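Local structure of B12-binding domain-containing protein (6WTE) at residues A[9-14]-A[68-73]; A[42-45]-A[49-52]; A[57-62]-A[203-208]; A[64-69]-A[88-93]; A[81-86]-A[113-118]. The protein binds cobalamin and a [4Fe-4S] cluster and, as the radical S-adenosylmethionine methylase TsrM, carries out methyl transfer by non-radical catalysis. All coordinates share one frame; numbering follows the deposited sequence.

Interaction 1 of 5, residues A[9-14]-A[68-73]; sequences NPNKVH and VRNTDT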
# COMPACT_ATOMS: atom_id res chain seq x y z
N ASN A 9 12.49 -9.58 -4.78
CA ASN A 9 11.92 -8.64 -3.82
C ASN A 9 13.01 -7.69 -3.34
O ASN A 9 13.89 -8.11 -2.58
CB ASN A 9 11.30 -9.36 -2.62
CG ASN A 9 10.64 -8.38 -1.68
OD1 ASN A 9 10.15 -7.34 -2.11
ND2 ASN A 9 10.63 -8.70 -0.39
N PRO A 10 13.00 -6.42 -3.74
CA PRO A 10 14.01 -5.46 -3.28
C PRO A 10 13.65 -4.74 -2.00
O PRO A 10 14.42 -3.89 -1.55
CB PRO A 10 14.06 -4.47 -4.46
CG PRO A 10 12.63 -4.38 -4.86
CD PRO A 10 12.07 -5.79 -4.70
N ASN A 11 12.50 -5.06 -1.41
CA ASN A 11 12.03 -4.36 -0.22
C ASN A 11 13.00 -4.55 0.93
O ASN A 11 13.24 -5.68 1.37
CB ASN A 11 10.64 -4.86 0.15
CG ASN A 11 9.91 -3.92 1.10
OD1 ASN A 11 10.52 -3.06 1.73
ND2 ASN A 11 8.60 -4.08 1.18
N LYS A 12 13.59 -3.46 1.42
CA LYS A 12 14.51 -3.54 2.54
C LYS A 12 13.92 -2.99 3.83
O LYS A 12 14.65 -2.81 4.81
CB LYS A 12 15.82 -2.82 2.19
CG LYS A 12 16.59 -3.49 1.06
CD LYS A 12 17.99 -2.90 0.89
CE LYS A 12 17.95 -1.43 0.54
NZ LYS A 12 19.31 -0.93 0.18
N VAL A 13 12.61 -2.75 3.87
CA VAL A 13 11.98 -2.18 5.05
C VAL A 13 11.83 -3.25 6.12
O VAL A 13 11.31 -4.34 5.87
CB VAL A 13 10.61 -1.57 4.70
CG1 VAL A 13 9.85 -1.22 5.98
CG2 VAL A 13 10.78 -0.33 3.83
N HIS A 14 12.29 -2.93 7.33
CA HIS A 14 11.92 -3.68 8.52
C HIS A 14 11.13 -2.77 9.46
O HIS A 14 11.40 -1.57 9.54
CB HIS A 14 13.14 -4.24 9.25
CG HIS A 14 13.83 -5.35 8.52
ND1 HIS A 14 14.35 -6.46 9.16
CD2 HIS A 14 14.07 -5.53 7.20
CE1 HIS A 14 14.90 -7.26 8.26
NE2 HIS A 14 14.74 -6.73 7.07
N VAL A 68 8.03 -3.53 -6.93
CA VAL A 68 8.32 -2.26 -6.29
C VAL A 68 7.06 -1.87 -5.53
O VAL A 68 6.11 -1.31 -6.10
CB VAL A 68 8.76 -1.20 -7.30
CG1 VAL A 68 8.79 0.21 -6.68
CG2 VAL A 68 10.14 -1.56 -7.82
N ARG A 69 7.03 -2.21 -4.25
CA ARG A 69 5.82 -2.04 -3.44
C ARG A 69 5.64 -0.60 -2.98
O ARG A 69 4.52 -0.07 -3.01
CB ARG A 69 5.88 -2.97 -2.23
CG ARG A 69 4.62 -3.00 -1.37
CD ARG A 69 4.94 -3.72 -0.07
NE ARG A 69 3.75 -4.07 0.70
CZ ARG A 69 3.11 -3.25 1.51
NH1 ARG A 69 2.04 -3.68 2.17
NH2 ARG A 69 3.53 -2.00 1.68
N ASN A 70 6.71 0.04 -2.52
CA ASN A 70 6.67 1.38 -1.96
C ASN A 70 7.59 2.29 -2.75
O ASN A 70 8.74 1.93 -3.03
CB ASN A 70 7.09 1.39 -0.48
CG ASN A 70 6.49 0.23 0.31
OD1 ASN A 70 5.31 -0.08 0.18
ND2 ASN A 70 7.32 -0.40 1.14
N THR A 71 7.09 3.47 -3.13
CA THR A 71 7.97 4.46 -3.74
C THR A 71 8.73 5.26 -2.70
O THR A 71 9.87 5.66 -2.93
CB THR A 71 7.15 5.42 -4.61
OG1 THR A 71 6.12 6.03 -3.81
CG2 THR A 71 6.52 4.69 -5.77
N ASP A 72 8.09 5.51 -1.55
CA ASP A 72 8.67 6.26 -0.44
C ASP A 72 7.85 5.91 0.79
O ASP A 72 6.91 5.11 0.72
CB ASP A 72 8.69 7.77 -0.71
CG ASP A 72 7.31 8.36 -0.96
OD1 ASP A 72 6.71 8.06 -2.01
OD2 ASP A 72 6.83 9.15 -0.10
N THR A 73 8.20 6.50 1.93
CA THR A 73 7.46 6.21 3.15
C THR A 73 6.07 6.81 3.14
O THR A 73 5.23 6.38 3.93
CB THR A 73 8.22 6.71 4.38
OG1 THR A 73 8.25 8.14 4.37
CG2 THR A 73 9.64 6.16 4.41
O HOH W 1 10.33 -0.69 0.35

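Interaction 2 of 5, residues A[42-45]-A[49-52]; sequences TFRR and KTCL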
# COMPACT_ATOMS: atom_id res chain seq x y z
N THR A 42 14.94 -8.99 1.44
CA THR A 42 14.55 -8.36 2.70
C THR A 42 15.41 -8.85 3.86
O THR A 42 15.83 -8.06 4.70
CB THR A 42 13.07 -8.63 2.97
OG1 THR A 42 12.29 -8.10 1.89
CG2 THR A 42 12.62 -7.97 4.29
N PHE A 43 15.69 -10.16 3.90
CA PHE A 43 16.53 -10.72 4.95
C PHE A 43 17.99 -10.78 4.54
O PHE A 43 18.78 -11.48 5.19
CB PHE A 43 16.02 -12.11 5.34
CG PHE A 43 14.53 -12.17 5.56
CD1 PHE A 43 13.93 -11.41 6.55
CD2 PHE A 43 13.73 -12.99 4.78
CE1 PHE A 43 12.55 -11.47 6.76
CE2 PHE A 43 12.36 -13.06 4.98
CZ PHE A 43 11.77 -12.29 5.97
N ARG A 44 18.38 -10.07 3.48
CA ARG A 44 19.76 -9.96 3.05
C ARG A 44 20.14 -8.50 2.84
O ARG A 44 20.92 -8.16 1.94
CB ARG A 44 20.00 -10.77 1.77
CG ARG A 44 19.66 -12.25 1.89
CD ARG A 44 20.68 -13.00 2.74
NE ARG A 44 22.03 -12.91 2.19
CZ ARG A 44 22.56 -13.79 1.34
NH1 ARG A 44 21.84 -14.83 0.94
NH2 ARG A 44 23.80 -13.64 0.89
N ARG A 45 19.60 -7.61 3.68
CA ARG A 45 19.79 -6.17 3.50
C ARG A 45 21.26 -5.80 3.48
O ARG A 45 21.67 -4.89 2.74
CB ARG A 45 19.10 -5.39 4.62
CG ARG A 45 17.62 -5.54 4.69
CD ARG A 45 17.01 -4.47 5.58
NE ARG A 45 17.36 -4.61 7.00
CZ ARG A 45 16.98 -3.75 7.94
NH1 ARG A 45 17.33 -3.95 9.20
NH2 ARG A 45 16.26 -2.69 7.62
N LYS A 49 24.02 -7.72 -2.58
CA LYS A 49 24.84 -7.94 -3.77
C LYS A 49 25.41 -9.35 -3.80
O LYS A 49 25.46 -9.99 -4.85
CB LYS A 49 25.97 -6.92 -3.85
CG LYS A 49 25.52 -5.53 -4.22
CD LYS A 49 26.71 -4.61 -4.40
CE LYS A 49 26.28 -3.19 -4.75
NZ LYS A 49 27.44 -2.29 -5.00
N THR A 50 25.87 -9.84 -2.64
CA THR A 50 26.34 -11.22 -2.54
C THR A 50 25.25 -12.20 -2.94
O THR A 50 25.51 -13.16 -3.67
CB THR A 50 26.82 -11.50 -1.11
OG1 THR A 50 28.00 -10.73 -0.86
CG2 THR A 50 27.12 -12.98 -0.91
N CYS A 51 24.01 -11.96 -2.49
CA CYS A 51 22.90 -12.82 -2.88
C CYS A 51 22.72 -12.82 -4.40
O CYS A 51 22.56 -13.88 -5.01
CB CYS A 51 21.62 -12.36 -2.18
SG CYS A 51 20.18 -13.32 -2.63
N LEU A 52 22.76 -11.64 -5.02
CA LEU A 52 22.62 -11.55 -6.48
C LEU A 52 23.78 -12.23 -7.19
O LEU A 52 23.58 -12.94 -8.19
CB LEU A 52 22.53 -10.09 -6.91
CG LEU A 52 21.31 -9.27 -6.51
CD1 LEU A 52 21.44 -7.88 -7.13
CD2 LEU A 52 20.02 -9.94 -6.97

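Interaction 3 of 5, residues A[57-62]-A[203-208]; sequences AERSPM and VPRKVD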
# COMPACT_ATOMS: atom_id res chain seq x y z
N ALA A 57 25.38 -16.33 -11.13
CA ALA A 57 26.46 -17.19 -11.58
C ALA A 57 25.96 -18.61 -11.84
O ALA A 57 26.49 -19.31 -12.71
CB ALA A 57 27.59 -17.20 -10.56
N GLU A 58 24.94 -19.04 -11.10
CA GLU A 58 24.40 -20.39 -11.17
C GLU A 58 23.16 -20.50 -12.06
O GLU A 58 22.89 -21.58 -12.59
CB GLU A 58 24.04 -20.87 -9.76
CG GLU A 58 25.14 -20.60 -8.73
CD GLU A 58 24.61 -20.49 -7.32
OE1 GLU A 58 23.39 -20.71 -7.12
OE2 GLU A 58 25.40 -20.18 -6.39
N ARG A 59 22.40 -19.42 -12.23
CA ARG A 59 21.12 -19.47 -12.91
C ARG A 59 21.05 -18.38 -13.97
O ARG A 59 21.59 -17.29 -13.81
CB ARG A 59 19.95 -19.28 -11.92
CG ARG A 59 19.90 -20.33 -10.83
CD ARG A 59 19.62 -21.71 -11.40
NE ARG A 59 18.21 -22.05 -11.38
CZ ARG A 59 17.68 -23.08 -12.02
NH1 ARG A 59 18.45 -23.87 -12.76
NH2 ARG A 59 16.38 -23.32 -11.94
N SER A 60 20.36 -18.70 -15.06
CA SER A 60 20.19 -17.78 -16.19
C SER A 60 18.71 -17.70 -16.53
O SER A 60 18.25 -18.28 -17.51
CB SER A 60 21.01 -18.23 -17.40
OG SER A 60 22.39 -18.30 -17.08
N PRO A 61 17.93 -16.97 -15.73
CA PRO A 61 16.51 -16.80 -16.05
C PRO A 61 16.36 -16.03 -17.36
O PRO A 61 17.20 -15.21 -17.72
CB PRO A 61 15.97 -15.99 -14.87
CG PRO A 61 17.16 -15.26 -14.34
CD PRO A 61 18.32 -16.21 -14.53
N MET A 62 15.27 -16.31 -18.08
CA MET A 62 15.03 -15.60 -19.32
C MET A 62 14.20 -14.33 -19.13
O MET A 62 14.04 -13.57 -20.08
CB MET A 62 14.35 -16.52 -20.35
CG MET A 62 13.12 -17.25 -19.85
SD MET A 62 11.61 -16.28 -20.06
CE MET A 62 10.43 -17.35 -19.23
N VAL A 203 10.64 -23.07 1.85
CA VAL A 203 10.99 -23.57 0.52
C VAL A 203 12.02 -22.63 -0.08
O VAL A 203 11.74 -21.43 -0.22
CB VAL A 203 9.76 -23.69 -0.39
CG1 VAL A 203 10.18 -24.22 -1.77
CG2 VAL A 203 8.72 -24.60 0.24
N PRO A 204 13.20 -23.11 -0.46
CA PRO A 204 14.19 -22.22 -1.07
C PRO A 204 13.66 -21.59 -2.35
O PRO A 204 12.92 -22.21 -3.11
CB PRO A 204 15.37 -23.15 -1.36
CG PRO A 204 15.20 -24.29 -0.38
CD PRO A 204 13.72 -24.47 -0.23
N ARG A 205 14.02 -20.32 -2.55
CA ARG A 205 13.68 -19.57 -3.76
C ARG A 205 12.17 -19.47 -3.97
O ARG A 205 11.69 -19.37 -5.11
CB ARG A 205 14.37 -20.16 -4.99
CG ARG A 205 15.85 -20.37 -4.75
CD ARG A 205 16.66 -20.27 -6.02
NE ARG A 205 18.07 -20.00 -5.73
CZ ARG A 205 19.09 -20.44 -6.46
NH1 ARG A 205 18.87 -21.21 -7.52
NH2 ARG A 205 20.33 -20.14 -6.11
N LYS A 206 11.42 -19.48 -2.88
CA LYS A 206 10.02 -19.08 -2.85
C LYS A 206 9.85 -18.16 -1.64
O LYS A 206 10.63 -18.22 -0.69
CB LYS A 206 9.07 -20.29 -2.73
CG LYS A 206 9.16 -21.29 -3.87
CD LYS A 206 8.67 -20.68 -5.16
CE LYS A 206 8.76 -21.67 -6.30
NZ LYS A 206 10.17 -22.04 -6.59
N VAL A 207 8.83 -17.30 -1.70
CA VAL A 207 8.55 -16.43 -0.56
C VAL A 207 8.35 -17.30 0.68
O VAL A 207 7.58 -18.27 0.67
CB VAL A 207 7.33 -15.54 -0.82
CG1 VAL A 207 6.98 -14.75 0.42
CG2 VAL A 207 7.59 -14.58 -1.98
N ASP A 208 9.08 -16.98 1.75
CA ASP A 208 9.06 -17.75 3.00
C ASP A 208 8.07 -17.09 3.95
O ASP A 208 8.42 -16.24 4.76
CB ASP A 208 10.45 -17.82 3.61
CG ASP A 208 10.55 -18.86 4.72
OD1 ASP A 208 9.50 -19.25 5.28
OD2 ASP A 208 11.68 -19.28 5.03

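Interaction 4 of 5, residues A[64-69]-A[88-93]; sequences VGVTVR and EIITEI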
# COMPACT_ATOMS: atom_id res chain seq x y z
N VAL A 64 13.35 -11.35 -15.74
CA VAL A 64 13.55 -10.95 -14.35
C VAL A 64 12.47 -9.93 -14.00
O VAL A 64 12.38 -8.87 -14.63
CB VAL A 64 14.95 -10.35 -14.13
CG1 VAL A 64 15.11 -9.88 -12.69
CG2 VAL A 64 16.04 -11.36 -14.49
N GLY A 65 11.64 -10.27 -13.02
CA GLY A 65 10.62 -9.36 -12.53
C GLY A 65 11.06 -8.77 -11.19
O GLY A 65 11.63 -9.47 -10.36
N VAL A 66 10.80 -7.49 -11.01
CA VAL A 66 11.12 -6.80 -9.76
C VAL A 66 9.85 -6.16 -9.22
O VAL A 66 9.23 -5.34 -9.91
CB VAL A 66 12.23 -5.75 -9.95
CG1 VAL A 66 12.58 -5.13 -8.61
CG2 VAL A 66 13.47 -6.38 -10.59
N THR A 67 9.47 -6.51 -7.99
CA THR A 67 8.28 -5.91 -7.38
C THR A 67 8.67 -4.65 -6.61
O THR A 67 9.56 -4.69 -5.75
CB THR A 67 7.55 -6.92 -6.48
OG1 THR A 67 6.40 -6.31 -5.90
CG2 THR A 67 8.46 -7.47 -5.38
N VAL A 68 8.03 -3.53 -6.93
CA VAL A 68 8.32 -2.26 -6.29
C VAL A 68 7.06 -1.87 -5.53
O VAL A 68 6.11 -1.31 -6.10
CB VAL A 68 8.76 -1.20 -7.30
CG1 VAL A 68 8.79 0.21 -6.68
CG2 VAL A 68 10.14 -1.56 -7.82
N ARG A 69 7.03 -2.21 -4.25
CA ARG A 69 5.82 -2.04 -3.44
C ARG A 69 5.64 -0.60 -2.98
O ARG A 69 4.52 -0.07 -3.01
CB ARG A 69 5.88 -2.97 -2.23
CG ARG A 69 4.62 -3.00 -1.37
CD ARG A 69 4.94 -3.72 -0.07
NE ARG A 69 3.75 -4.07 0.70
CZ ARG A 69 3.11 -3.25 1.51
NH1 ARG A 69 2.04 -3.68 2.17
NH2 ARG A 69 3.53 -2.00 1.68
N GLU A 88 19.33 1.04 -7.45
CA GLU A 88 20.64 0.45 -7.19
C GLU A 88 20.60 -1.07 -7.34
O GLU A 88 21.51 -1.66 -7.95
CB GLU A 88 21.11 0.84 -5.79
CG GLU A 88 22.53 0.42 -5.48
CD GLU A 88 22.94 0.71 -4.04
OE1 GLU A 88 22.04 0.96 -3.20
OE2 GLU A 88 24.16 0.71 -3.76
N ILE A 89 19.55 -1.71 -6.83
CA ILE A 89 19.42 -3.16 -6.96
C ILE A 89 19.23 -3.54 -8.42
O ILE A 89 19.85 -4.49 -8.92
CB ILE A 89 18.26 -3.67 -6.08
CG1 ILE A 89 18.68 -3.63 -4.60
CG2 ILE A 89 17.83 -5.07 -6.52
CD1 ILE A 89 17.52 -3.68 -3.60
N ILE A 90 18.37 -2.81 -9.14
CA ILE A 90 18.13 -3.12 -10.55
C ILE A 90 19.39 -2.91 -11.38
O ILE A 90 19.68 -3.68 -12.30
CB ILE A 90 16.95 -2.28 -11.08
CG1 ILE A 90 15.65 -2.76 -10.43
CG2 ILE A 90 16.90 -2.35 -12.61
CD1 ILE A 90 14.45 -1.86 -10.69
N THR A 91 20.17 -1.87 -11.06
CA THR A 91 21.40 -1.63 -11.81
C THR A 91 22.38 -2.78 -11.65
O THR A 91 23.03 -3.20 -12.61
CB THR A 91 22.03 -0.31 -11.37
OG1 THR A 91 21.17 0.77 -11.74
CG2 THR A 91 23.39 -0.11 -12.03
N GLU A 92 22.48 -3.33 -10.43
CA GLU A 92 23.34 -4.50 -10.23
C GLU A 92 22.82 -5.71 -11.00
O GLU A 92 23.61 -6.46 -11.59
CB GLU A 92 23.47 -4.81 -8.74
CG GLU A 92 24.46 -5.92 -8.42
CD GLU A 92 25.90 -5.55 -8.75
OE1 GLU A 92 26.23 -4.35 -8.78
OE2 GLU A 92 26.70 -6.48 -8.98
N ILE A 93 21.50 -5.92 -11.00
CA ILE A 93 20.92 -7.02 -11.76
C ILE A 93 21.34 -6.94 -13.22
O ILE A 93 21.78 -7.93 -13.82
CB ILE A 93 19.39 -7.03 -11.62
CG1 ILE A 93 18.96 -7.54 -10.25
CG2 ILE A 93 18.76 -7.87 -12.72
CD1 ILE A 93 17.48 -7.32 -9.93

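Interaction 5 of 5, residues A[81-86]-A[113-118]; sequences PFVGEH and FALVEY. With EDO (1,2-ethanediol), chain H.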
# COMPACT_ATOMS: atom_id res chain seq x y z
N PRO A 81 12.53 8.66 -0.02
CA PRO A 81 12.22 7.76 -1.14
C PRO A 81 12.88 6.40 -0.99
O PRO A 81 13.91 6.24 -0.33
CB PRO A 81 12.81 8.50 -2.34
CG PRO A 81 13.98 9.22 -1.78
CD PRO A 81 13.57 9.64 -0.38
N PHE A 82 12.25 5.41 -1.62
CA PHE A 82 12.84 4.09 -1.78
C PHE A 82 13.30 3.80 -3.21
O PHE A 82 14.08 2.86 -3.41
CB PHE A 82 11.85 2.99 -1.38
CG PHE A 82 11.44 3.02 0.06
CD1 PHE A 82 12.38 2.87 1.07
CD2 PHE A 82 10.10 3.16 0.41
CE1 PHE A 82 12.00 2.88 2.40
CE2 PHE A 82 9.72 3.17 1.74
CZ PHE A 82 10.66 3.04 2.74
N VAL A 83 12.85 4.58 -4.20
CA VAL A 83 13.11 4.21 -5.59
C VAL A 83 14.59 4.32 -5.94
O VAL A 83 15.07 3.63 -6.85
CB VAL A 83 12.25 5.05 -6.55
CG1 VAL A 83 10.77 4.83 -6.28
CG2 VAL A 83 12.61 6.52 -6.44
N GLY A 84 15.35 5.17 -5.25
CA GLY A 84 16.79 5.21 -5.48
C GLY A 84 17.47 3.93 -5.05
O GLY A 84 18.34 3.40 -5.76
N GLU A 85 17.08 3.39 -3.89
CA GLU A 85 17.57 2.09 -3.46
C GLU A 85 17.10 0.98 -4.39
O GLU A 85 17.85 0.03 -4.66
CB GLU A 85 17.12 1.81 -2.03
CG GLU A 85 17.72 2.73 -0.99
CD GLU A 85 17.18 2.45 0.40
OE1 GLU A 85 16.00 2.75 0.65
OE2 GLU A 85 17.94 1.91 1.23
N HIS A 86 15.86 1.07 -4.88
CA HIS A 86 15.39 0.08 -5.85
C HIS A 86 16.23 0.12 -7.11
O HIS A 86 16.58 -0.93 -7.67
CB HIS A 86 13.92 0.31 -6.20
CG HIS A 86 12.97 0.12 -5.06
ND1 HIS A 86 13.23 -0.73 -4.00
CD2 HIS A 86 11.76 0.68 -4.81
CE1 HIS A 86 12.21 -0.69 -3.16
NE2 HIS A 86 11.31 0.15 -3.62
N PHE A 113 5.32 4.61 -15.80
CA PHE A 113 6.13 5.07 -16.93
C PHE A 113 7.39 5.77 -16.45
O PHE A 113 8.48 5.53 -16.99
CB PHE A 113 5.31 6.02 -17.82
CG PHE A 113 4.18 5.36 -18.56
CD1 PHE A 113 2.99 5.07 -17.91
CD2 PHE A 113 4.31 5.03 -19.90
CE1 PHE A 113 1.95 4.46 -18.60
CE2 PHE A 113 3.27 4.43 -20.58
CZ PHE A 113 2.09 4.15 -19.93
N ALA A 114 7.27 6.64 -15.44
CA ALA A 114 8.44 7.29 -14.88
C ALA A 114 9.43 6.28 -14.34
O ALA A 114 10.64 6.43 -14.51
CB ALA A 114 8.03 8.27 -13.77
N LEU A 115 8.93 5.23 -13.69
CA LEU A 115 9.84 4.27 -13.07
C LEU A 115 10.49 3.35 -14.10
O LEU A 115 11.66 3.00 -13.96
CB LEU A 115 9.10 3.46 -12.00
CG LEU A 115 8.82 4.30 -10.75
CD1 LEU A 115 8.15 3.46 -9.66
CD2 LEU A 115 10.10 4.93 -10.24
N VAL A 116 9.75 2.96 -15.15
CA VAL A 116 10.39 2.20 -16.22
C VAL A 116 11.58 2.97 -16.77
O VAL A 116 12.67 2.42 -16.95
CB VAL A 116 9.38 1.85 -17.34
CG1 VAL A 116 10.13 1.39 -18.58
CG2 VAL A 116 8.43 0.75 -16.90
N GLU A 117 11.39 4.27 -17.01
CA GLU A 117 12.47 5.08 -17.57
C GLU A 117 13.57 5.34 -16.54
O GLU A 117 14.76 5.28 -16.86
CB GLU A 117 11.91 6.39 -18.13
CG GLU A 117 10.84 6.17 -19.20
CD GLU A 117 10.48 7.44 -19.96
OE1 GLU A 117 11.08 8.49 -19.68
OE2 GLU A 117 9.58 7.38 -20.83
N TYR A 118 13.18 5.62 -15.29
CA TYR A 118 14.16 5.88 -14.23
C TYR A 118 15.02 4.65 -13.96
O TYR A 118 16.24 4.75 -13.83
CB TYR A 118 13.43 6.32 -12.96
CG TYR A 118 14.30 6.53 -11.74
CD1 TYR A 118 15.18 7.60 -11.65
CD2 TYR A 118 14.20 5.67 -10.65
CE1 TYR A 118 15.95 7.80 -10.51
CE2 TYR A 118 14.98 5.86 -9.50
CZ TYR A 118 15.84 6.93 -9.45
OH TYR A 118 16.60 7.11 -8.32
C1 EDO H . 14.89 0.65 3.46
O1 EDO H . 15.03 0.64 2.03
C2 EDO H . 16.28 0.61 4.09
O2 EDO H . 17.11 1.60 3.48

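Interaction 1 of 5, residues A[9-14]-A[68-73]
R69 meets N11 through the aliphatic part of its side chain, ND2 of N11 lying 3.9 Å from CD of R69 with the amide and guanidinium planes 33° apart. The arginine runs extended from CG to NE, and CG trans to the backbone N (chi1 -174°) carries the guanidinium past N11, with NH2 beside the N70 amide. There R69 NH2 donates to N70 OD1 at 3.0 Å, in the carbonyl plane and on a lone pair, a bond that fixes which end of the N70 amide is oxygen. N70 ND2 is thereby left to donate to water and cofactor; its 3.9 Å distance from N11 ND2 is mere proximity, the two amides being nearly perpendicular. Both nitrogens are hydrogen-bonded to the same cobalamin oxygen, O44. A water completes the bridge, donating to N11 OD1 at 2.7 Å and accepting from N70 ND2 at 3.1 Å. N11 OD1 also takes the backbone N of V13 at 3.0 Å, closing an Asx turn that holds the amide in place. Beyond N70, T71 OG1 is hydrogen-bonded to D72 OD1; the other carboxylate oxygen, OD2, forms a salt bridge with R412. The backbone of T71 and of T73 also bonds cobalamin. Asparagine suits both central positions because an amide presents donor and acceptor together: the two loops are joined by a shared water and a shared cofactor oxygen rather than by any direct hydrogen bond.

Interaction 2 of 5, residues A[42-45]-A[49-52]
This is a local, partly buried contact in which R44, from the loop after strand 35-40, folds back against the first turns of helix 48-58 at T50 and C51. It lies within the cobalamin-binding domain, on the chain's way from the edge strand into the helix. The R44 side chain does not stretch out; it bends at chi2 and chi3 (-72° and -60°), and this curl brings the flat guanidinium over the helix. CB of C51 sits over one face of the group, 3.9 Å from R44 CZ. T50 comes from another direction, at the edge and near the plane, with its methyl CG2 3.8 Å from R44 NH2. That same NH2 is 3.8 Å from the backbone N of C51, which is proximity and not a bond. NH2 instead makes a salt bridge with D47, just ahead of the helix. Replacing R44 by an alanine would probably leave D47 without this salt-bridge mate and uncover the CB of C51. Each residue type fits its place. Arginine combines a flat face for packing with N-H groups for the aspartate, threonine offers a methyl on the solvent-facing side, and C51, whose side chain also touches L39 and L41, is small, consistent with the helix lying close to the end of the strand. Here R44, with D47, lies at the beta-to-alpha connection between strand 35-40 and helix 48-58 of a Rossmann-like cobalamin-binding fold.

Interaction 3 of 5, residues A[57-62]-A[203-208]
R205 reaches across from its turn to E58 at the end of helix 48-58 and R59 just past it. From CB the chain is extended through CG and CD to NE, a straight arm that spans the gap and brushes Y55 of the helix. At its end the guanidinium splits its two amino groups between two neighbours. NH2 donates to OE1 of E58 at 3.3 Å, with an N-H...O angle of 153°, forming a salt bridge. The glutamate oxygen lies in the plane of the guanidinium and is approached nearly end-on to its C-O bond, and the carboxylate and guanidinium planes are only 27° apart. NH1 rests on the methylene part of R59, 3.6 Å from CG and 4.0 Å from CD. It also comes 4.0 Å from R59 NE, a close approach of like charges. Acids lie close to this pair: R59 makes salt bridges with E35 and E37, and E37 is a weak, long partner of R205 NH1 as well, so the repulsion is probably largely offset. Long, flexible charged chains suit such a surface position. On the backbone, R205 occupies the third position of a type II turn from V203 to K206, with positive phi, and is bonded to V38 of edge strand 35-40. The whole is a surface charge cluster in which a beta turn, leading toward helix 209-214, clips onto the helix end and edge strand of the Rossmann-like domain.

Interaction 4 of 5, residues A[64-69]-A[88-93]
In V66 and I93 the side-chain torsions aim two methyl tips at each other: in V66, with CG1 anti to the backbone N (chi1 -177°), CG2 falls opposite the carbonyl carbon, while I93 stretches to its end with chi2 at 169°. V66 CG2 and I93 CD1 therefore meet tip to tip at 4.2 Å. The same valine methyl also lies 4.2 Å from CG1 of I90, one helical turn earlier, so it is received between two isoleucines. I90 does not aim its CB at the strand, yet the rest of its side chain swings in to reach it. At the other end V64 sets CG1 against CG2 of I93, again at 4.2 Å, so that I93 serves both valines with different branches. The strand at 64-67 and the helix at 88-93 run almost exactly antiparallel, at 172°, their axes 10.8 Å apart at closest approach. V64 and V66, two apart on one face of the strand, thus meet I93 and I90, three apart on the helix. Branched aliphatic residues suit both surfaces: valine is at home in a strand, and the longer isoleucines fill the distance from the helix. Around them L6 and V8 of strand 4-9 press on V64, and F119 packs on I90. T67 turns to the opposite side, where its hydroxyl bonds cobalamin. The contact is wholly apolar, with no hydrogen bond across it. Its cohesion comes from buried hydrocarbon surface, which seats the helix on the sheet of a beta-alpha-beta unit and leaves polar chemistry to the cofactor side.

Interaction 5 of 5, residues A[81-86]-A[113-118]
Helix 83-96 begins beside helix 112-119, the CA atoms of V83 and L115 being 8.2 Å apart. V83 fills the space between them with both methyls: CG1 meets CD2 of L115 at 4.0 Å, their side chains at about a right angle, and CG2 touches CE2 of Y118 at 3.9 Å. CG2 lies between the backbone N and carbonyl carbon, which is what turns it to the tyrosine. Y118 comes edge-on, with V83 O near the ring plane and 3.5 Å from CE2. Y118 OH ends 3.4 Å from G84 CA, a close approach that suits glycine, and the ring also meets F465. E85, whose CB points away from helix 112-119, accepts a hydrogen bond at OE1 from O1 of an ethanediol at 2.7 Å; this molecule is probably from the crystallisation liquor. Were E85 an alanine, the diol would be likely to lose its acceptor and K12 its weak ion-pair mate. Between the helices, then, apolar contact does the joining: the tyrosine reaches V83 and G84 with its ring edge and OH but makes no hydrogen bond across, while E85 keeps its charge outside the seam.

How the interactions relate
Interactions 1, 2, 4 and 5 all lie in the cobalamin-binding domain, whose parallel strands carry flanking helices. Interaction 1 forms at the loops following strands 4-9 and 63-67; interaction 4 shares V68 and R69 with it and continues along strand 63-67, with centres 11 Å apart. Interactions 4 and 5 use successive parts of helix 83-96 and their segments alternate along the chain, whereas 2 and 3 use the two ends of helix 48-58. Interaction 2 falls in sequence between the two segments of 1, and its T42 bonds N11 and H14. Interaction 3, the most peripheral, links residues 141 apart. Thus interaction 1 lines the cobalamin site, while 4 and 5 join helices to the sheet and to each other.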